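Local coordinates for protein beta2-microglobulin (Anolis carolinensis, PDB 7CPO) that serves as the light chain of the MHC class I molecule, pairing with the heavy chain that presents peptides to the immune system, at the interface of chains B and A. Coordinates in Å, arbitrary orientation; residue numbers count along the deposited sequence, not the author numbering. Chains: chain A, beta2-microglobulin; chain B, MHC class I antigen.

Beta2-microglobulin meets both the alpha-3 immunoglobulin domain and the peptide-binding platform of the heavy chain. Contact 1 is the alpha-3 side, where strand 236-237 of chain B lies against strands 6-11, 21-28 and 62-70 of chain A. Contacts 2 and 3 belong to the platform side; their C-alpha centres are about 7 Å apart and they share A:His31. The C-alpha centre of contact 1 lies about 24 Å from that of contact 2 and about 19 Å from that of contact 3. Strand 62-70 of chain A, with A:Leu65 in contact 1 and A:Phe62 in contact 3, touches both heavy-chain parts and may hold them in a fixed relation.

Contact 1: the interface of chains B and A. Residues chain B 236-239; chain A 10, 24, 26, 65.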
loop_
_atom_site.group_PDB
_atom_site.type_symbol
_atom_site.label_atom_id
_atom_site.label_comp_id
_atom_site.label_asym_id
_atom_site.label_seq_id
_atom_site.Cartn_x
_atom_site.Cartn_y
_atom_site.Cartn_z
ATOM N N SER B 236 -2.128 8.101 4.584
ATOM C CA SER B 236 -0.789 7.553 4.546
ATOM C C SER B 236 -0.479 6.785 5.826
ATOM O O SER B 236 -0.948 7.147 6.916
ATOM C CB SER B 236 0.252 8.664 4.351
ATOM O OG SER B 236 0.133 9.672 5.349
ATOM N N PRO B 237 0.314 5.723 5.722
ATOM C CA PRO B 237 0.555 4.862 6.884
ATOM C C PRO B 237 1.679 5.357 7.773
ATOM O O PRO B 237 2.773 5.682 7.295
ATOM C CB PRO B 237 0.932 3.521 6.241
ATOM C CG PRO B 237 1.679 3.933 5.021
ATOM C CD PRO B 237 0.980 5.201 4.516
ATOM N N ASN B 238 1.407 5.390 9.071
ATOM C CA ASN B 238 2.453 5.478 10.070
ATOM C C ASN B 238 3.148 4.123 10.240
ATOM O O ASN B 238 2.594 3.055 9.946
ATOM C CB ASN B 238 1.869 5.941 11.405
ATOM C CG ASN B 238 1.245 7.331 11.319
ATOM O OD1 ASN B 238 0.068 7.507 11.615
ATOM N ND2 ASN B 238 2.033 8.319 10.914
ATOM N N SER B 239 4.382 4.180 10.736
ATOM C CA SER B 239 5.156 2.969 10.936
ATOM C C SER B 239 4.550 2.051 11.983
ATOM O O SER B 239 4.858 0.858 11.982
ATOM C CB SER B 239 6.574 3.326 11.356
ATOM O OG SER B 239 6.554 3.937 12.635
ATOM N N TYR A 10 5.177 13.559 7.220
ATOM C CA TYR A 10 4.408 13.744 8.450
ATOM C C TYR A 10 5.157 13.098 9.609
ATOM O O TYR A 10 6.015 12.233 9.406
ATOM C CB TYR A 10 2.998 13.147 8.331
ATOM C CG TYR A 10 2.998 11.737 7.760
ATOM C CD1 TYR A 10 2.879 10.627 8.593
ATOM C CD2 TYR A 10 3.143 11.519 6.390
ATOM C CE1 TYR A 10 2.901 9.333 8.069
ATOM C CE2 TYR A 10 3.179 10.239 5.864
ATOM C CZ TYR A 10 3.048 9.150 6.703
ATOM O OH TYR A 10 3.070 7.886 6.162
ATOM N N HIS A 24 7.985 10.426 8.820
ATOM C CA HIS A 24 7.656 9.557 7.697
ATOM C C HIS A 24 7.709 10.320 6.387
ATOM O O HIS A 24 7.320 11.486 6.321
ATOM C CB HIS A 24 6.251 8.955 7.810
ATOM C CG HIS A 24 5.960 8.289 9.119
ATOM N ND1 HIS A 24 5.676 9.000 10.269
ATOM C CD2 HIS A 24 5.856 6.976 9.449
ATOM C CE1 HIS A 24 5.431 8.152 11.256
ATOM N NE2 HIS A 24 5.533 6.919 10.785
ATOM N N TYR A 26 6.221 9.267 2.480
ATOM C CA TYR A 26 5.391 8.257 1.839
ATOM C C TYR A 26 5.127 8.649 0.394
ATOM O O TYR A 26 4.706 9.775 0.116
ATOM C CB TYR A 26 4.077 8.079 2.598
ATOM C CG TYR A 26 3.149 7.074 1.981
ATOM C CD1 TYR A 26 3.470 5.722 1.952
ATOM C CD2 TYR A 26 1.941 7.474 1.424
ATOM C CE1 TYR A 26 2.607 4.799 1.383
ATOM C CE2 TYR A 26 1.085 6.562 0.853
ATOM C CZ TYR A 26 1.422 5.225 0.833
ATOM O OH TYR A 26 0.564 4.313 0.262
ATOM N N LEU A 65 7.078 3.413 1.955
ATOM C CA LEU A 65 7.132 4.205 3.172
ATOM C C LEU A 65 8.555 4.193 3.716
ATOM O O LEU A 65 9.221 3.154 3.713
ATOM C CB LEU A 65 6.161 3.667 4.223
ATOM C CG LEU A 65 6.206 4.402 5.563
ATOM C CD1 LEU A 65 5.630 5.832 5.461
ATOM C CD2 LEU A 65 5.475 3.580 6.596
#
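B:Pro237 meets A:Tyr26 at about a right angle, its CD methylene lying over the middle of the phenol ring, 3.5 Å from the centroid, as a CH-pi contact. The ring of A:Tyr10 is approached differently. Its one face takes B:Ser236 OG near the rim, its opposite face is packed by A:His24 CB of its own chain, and B:Pro237 O and B:Asn238 ND2 lie at its edge. A chi1 of 48° tucks this ring over its own backbone and sends the hydroxyl across the interface, where A:Tyr10 OH donates a short hydrogen bond of 2.5 Å to the carbonyl oxygen B:Pro237 O. This donor stands above the carbonyl plane rather than on a lone pair. Both methyls of A:Leu65 border B:Pro237 O, CD1 at 3.4 Å, giving it an apolar flank beside its polar partner. The side-chain amide of B:Asn238 is turned 69° from the A:Tyr10 ring, and its ND2 also lies over one face of the A:His24 imidazole. That imidazole accepts a backbone hydrogen bond, which probably steadies this heavy-chain segment: B:Ser239 N donates to A:His24 NE2 at 3.0 Å, 161° at the hydrogen and somewhat tilted from the ring plane.

Contact 2: the interface of chains B and A. Residues chain B 120, 122; chain A 1, 31.
B:Asp120 has positive backbone torsions (phi 49°, psi 39°), a left-handed conformation in the turn just ahead of strand 122-128, and it is its main chain that faces A:Thr1 and A:His31. A:Thr1, the first residue of beta2-microglobulin, is poorly ordered, so its details are tentative. As modelled, its methyl lies by the B:Asp120 main chain, with A:Thr1 CG2 3.4 Å from B:Arg122 NH1. The hydroxyl A:Thr1 OG1, on the other branch, sits at the edge of the guanidinium, in its plane, 3.5 Å from B:Arg122 NH1, too long to be read as a hydrogen bond. The arginine and threonine side chains cross at about a right angle. A bend at chi3 (-42°) in B:Arg122 brings NH1 to the threonine as modelled. On the other flank, A:His31 brings the CE1 corner of its imidazole to 3.6 Å from the carbonyl carbon B:Asp120 C. A:His31 NE2 is 6.4 Å from the carboxylate oxygen B:Asp120 OD1, beyond contact, and any electrostatic effect would probably be weak. The patch lies at the underside of the peptide-binding platform, where chain B strands 111-119 and 122-128 turn and the light-chain N terminus and the loop bearing A:His31 pack from below.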
loop_
_atom_site.group_PDB
_atom_site.type_symbol
_atom_site.label_atom_id
_atom_site.label_comp_id
_atom_site.label_asym_id
_atom_site.label_seq_id
_atom_site.Cartn_x
_atom_site.Cartn_y
_atom_site.Cartn_z
ATOM N N ASP B 120 4.588 -3.945 -17.533
ATOM C CA ASP B 120 4.921 -2.520 -17.573
ATOM C C ASP B 120 3.770 -1.651 -17.069
ATOM O O ASP B 120 3.477 -0.591 -17.633
ATOM C CB ASP B 120 5.322 -2.091 -18.985
ATOM C CG ASP B 120 6.635 -2.675 -19.414
ATOM O OD1 ASP B 120 7.500 -2.853 -18.539
ATOM O OD2 ASP B 120 6.809 -2.953 -20.620
ATOM N N ARG B 122 0.512 -1.992 -17.123
ATOM C CA ARG B 122 -0.747 -2.124 -17.841
ATOM C C ARG B 122 -1.192 -3.575 -17.741
ATOM O O ARG B 122 -0.355 -4.487 -17.718
ATOM C CB ARG B 122 -0.576 -1.742 -19.317
ATOM C CG ARG B 122 -0.200 -0.285 -19.535
ATOM C CD ARG B 122 0.054 0.047 -21.016
ATOM N NE ARG B 122 0.828 -0.976 -21.726
ATOM C CZ ARG B 122 2.134 -0.884 -21.996
ATOM N NH1 ARG B 122 2.818 0.187 -21.604
ATOM N NH2 ARG B 122 2.761 -1.861 -22.655
ATOM N N THR A 1 1.924 5.686 -18.832
ATOM C CA THR A 1 2.525 4.469 -18.295
ATOM C C THR A 1 3.625 4.772 -17.288
ATOM O O THR A 1 3.777 4.057 -16.298
ATOM C CB THR A 1 3.104 3.586 -19.407
ATOM O OG1 THR A 1 2.155 3.481 -20.479
ATOM C CG2 THR A 1 3.411 2.199 -18.865
ATOM N N HIS A 31 5.225 4.839 -11.120
ATOM C CA HIS A 31 5.622 3.724 -11.952
ATOM C C HIS A 31 6.747 4.177 -12.872
ATOM O O HIS A 31 6.696 5.304 -13.379
ATOM C CB HIS A 31 4.430 3.222 -12.767
ATOM C CG HIS A 31 4.577 1.806 -13.214
ATOM N ND1 HIS A 31 5.451 1.430 -14.214
ATOM C CD2 HIS A 31 3.979 0.669 -12.782
ATOM C CE1 HIS A 31 5.384 0.122 -14.379
ATOM N NE2 HIS A 31 4.502 -0.364 -13.522
#

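Contact 3: the interface of chains B and A. Residues chain B 12, 96, 98; chain A 31, 33, 56, 60, 62.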
loop_
_atom_site.group_PDB
_atom_site.type_symbol
_atom_site.label_atom_id
_atom_site.label_comp_id
_atom_site.label_asym_id
_atom_site.label_seq_id
_atom_site.Cartn_x
_atom_site.Cartn_y
_atom_site.Cartn_z
ATOM N N THR B 12 6.268 -8.445 -7.581
ATOM C CA THR B 12 6.824 -7.464 -8.510
ATOM C C THR B 12 8.183 -7.928 -9.000
ATOM O O THR B 12 9.071 -8.232 -8.196
ATOM C CB THR B 12 6.995 -6.075 -7.866
ATOM O OG1 THR B 12 5.725 -5.536 -7.514
ATOM C CG2 THR B 12 7.665 -5.139 -8.824
ATOM N N THR B 96 8.677 -4.346 -16.339
ATOM C CA THR B 96 8.090 -4.754 -15.073
ATOM C C THR B 96 7.044 -5.842 -15.287
ATOM O O THR B 96 6.251 -5.777 -16.224
ATOM C CB THR B 96 7.449 -3.560 -14.376
ATOM O OG1 THR B 96 8.448 -2.564 -14.175
ATOM C CG2 THR B 96 6.920 -3.961 -13.010
ATOM N N GLN B 98 4.071 -7.784 -12.830
ATOM C CA GLN B 98 3.391 -7.742 -11.543
ATOM C C GLN B 98 2.275 -8.776 -11.514
ATOM O O GLN B 98 1.638 -9.059 -12.530
ATOM C CB GLN B 98 2.780 -6.372 -11.249
ATOM C CG GLN B 98 3.730 -5.257 -10.830
ATOM C CD GLN B 98 3.059 -3.887 -10.993
ATOM O OE1 GLN B 98 2.929 -3.384 -12.111
ATOM N NE2 GLN B 98 2.613 -3.291 -9.876
ATOM N N HIS A 31 5.225 4.839 -11.120
ATOM C CA HIS A 31 5.622 3.724 -11.952
ATOM C C HIS A 31 6.747 4.177 -12.872
ATOM O O HIS A 31 6.696 5.304 -13.379
ATOM C CB HIS A 31 4.430 3.222 -12.767
ATOM C CG HIS A 31 4.577 1.806 -13.214
ATOM N ND1 HIS A 31 5.451 1.430 -14.214
ATOM C CD2 HIS A 31 3.979 0.669 -12.782
ATOM C CE1 HIS A 31 5.384 0.122 -14.379
ATOM N NE2 HIS A 31 4.502 -0.364 -13.522
ATOM N N PRO A 33 8.819 1.001 -10.421
ATOM C CA PRO A 33 8.964 1.027 -8.954
ATOM C C PRO A 33 10.288 1.573 -8.441
ATOM O O PRO A 33 10.385 1.879 -7.244
ATOM C CB PRO A 33 8.803 -0.448 -8.564
ATOM C CG PRO A 33 9.255 -1.194 -9.792
ATOM C CD PRO A 33 8.772 -0.381 -10.941
ATOM N N PHE A 56 1.839 -2.550 -4.195
ATOM C CA PHE A 56 1.137 -1.738 -5.181
ATOM C C PHE A 56 -0.360 -1.862 -4.958
ATOM O O PHE A 56 -0.823 -2.677 -4.161
ATOM C CB PHE A 56 1.505 -2.110 -6.625
ATOM C CG PHE A 56 1.436 -3.602 -6.940
ATOM C CD1 PHE A 56 0.282 -4.169 -7.437
ATOM C CD2 PHE A 56 2.548 -4.415 -6.764
ATOM C CE1 PHE A 56 0.220 -5.515 -7.754
ATOM C CE2 PHE A 56 2.496 -5.770 -7.070
ATOM C CZ PHE A 56 1.325 -6.322 -7.567
ATOM N N TRP A 60 -2.069 -0.879 -10.121
ATOM C CA TRP A 60 -0.720 -1.376 -10.374
ATOM C C TRP A 60 0.353 -0.395 -9.911
ATOM O O TRP A 60 1.544 -0.752 -9.952
ATOM C CB TRP A 60 -0.477 -1.729 -11.850
ATOM C CG TRP A 60 -1.467 -2.729 -12.403
ATOM C CD1 TRP A 60 -2.483 -2.479 -13.292
ATOM C CD2 TRP A 60 -1.534 -4.135 -12.106
ATOM N NE1 TRP A 60 -3.168 -3.645 -13.569
ATOM C CE2 TRP A 60 -2.607 -4.673 -12.857
ATOM C CE3 TRP A 60 -0.773 -4.997 -11.303
ATOM C CZ2 TRP A 60 -2.950 -6.030 -12.812
ATOM C CZ3 TRP A 60 -1.117 -6.355 -11.260
ATOM C CH2 TRP A 60 -2.199 -6.851 -12.011
ATOM N N PHE A 62 2.787 1.778 -7.477
ATOM C CA PHE A 62 3.585 1.336 -6.348
ATOM C C PHE A 62 3.471 2.273 -5.148
ATOM O O PHE A 62 3.064 3.426 -5.270
ATOM C CB PHE A 62 5.025 1.216 -6.803
ATOM C CG PHE A 62 5.226 0.120 -7.799
ATOM C CD1 PHE A 62 5.400 -1.192 -7.369
ATOM C CD2 PHE A 62 5.208 0.387 -9.164
ATOM C CE1 PHE A 62 5.578 -2.222 -8.283
ATOM C CE2 PHE A 62 5.377 -0.630 -10.084
ATOM C CZ PHE A 62 5.563 -1.944 -9.644
#
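The ring of A:Phe62 presents its edge to B:Thr12, whose hydroxyl OG1 lies in the ring plane 3.4 Å from CE1. A:Pro33 CB covers the middle of one face and A:Trp60 O lies over the opposite face, toward the rim; both come from the light chain. A:Phe56 instead turns a face to the heavy chain and receives B:Gln98 NE2, 3.2 Å above its plane and offset toward the rim. At the edge of the A:His31 imidazole, in plane, are B:Gln98 OE1 and A:Trp60 O. B:Gln98 reaches from strand 96-105 of chain B in among aromatic side chains of beta2-microglobulin. Its chain is extended beyond CG, which carries the amide past the indole and in among the phenylalanines. That amide lies 19° from the plane of A:Phe62 but 75° from that of A:Phe56, and its carbon CD comes to 3.4 Å from A:Phe62 CZ. Nearer the strand, B:Gln98 CB packs against the six-membered ring of A:Trp60, 3.8 Å from CE3. B:Thr12 adds its methyl CG2, 3.6 Å from A:Phe62 CE1, while B:Thr96 borders A:Pro33 more distantly. This docks the floor of the platform on the light chain. Amid these rings the amide finds a polar partner: B:Gln98 NE2 donates to the backbone oxygen A:Trp60 O at 2.8 Å, nearly straight (172° at the hydrogen), with the acceptor in the amide plane.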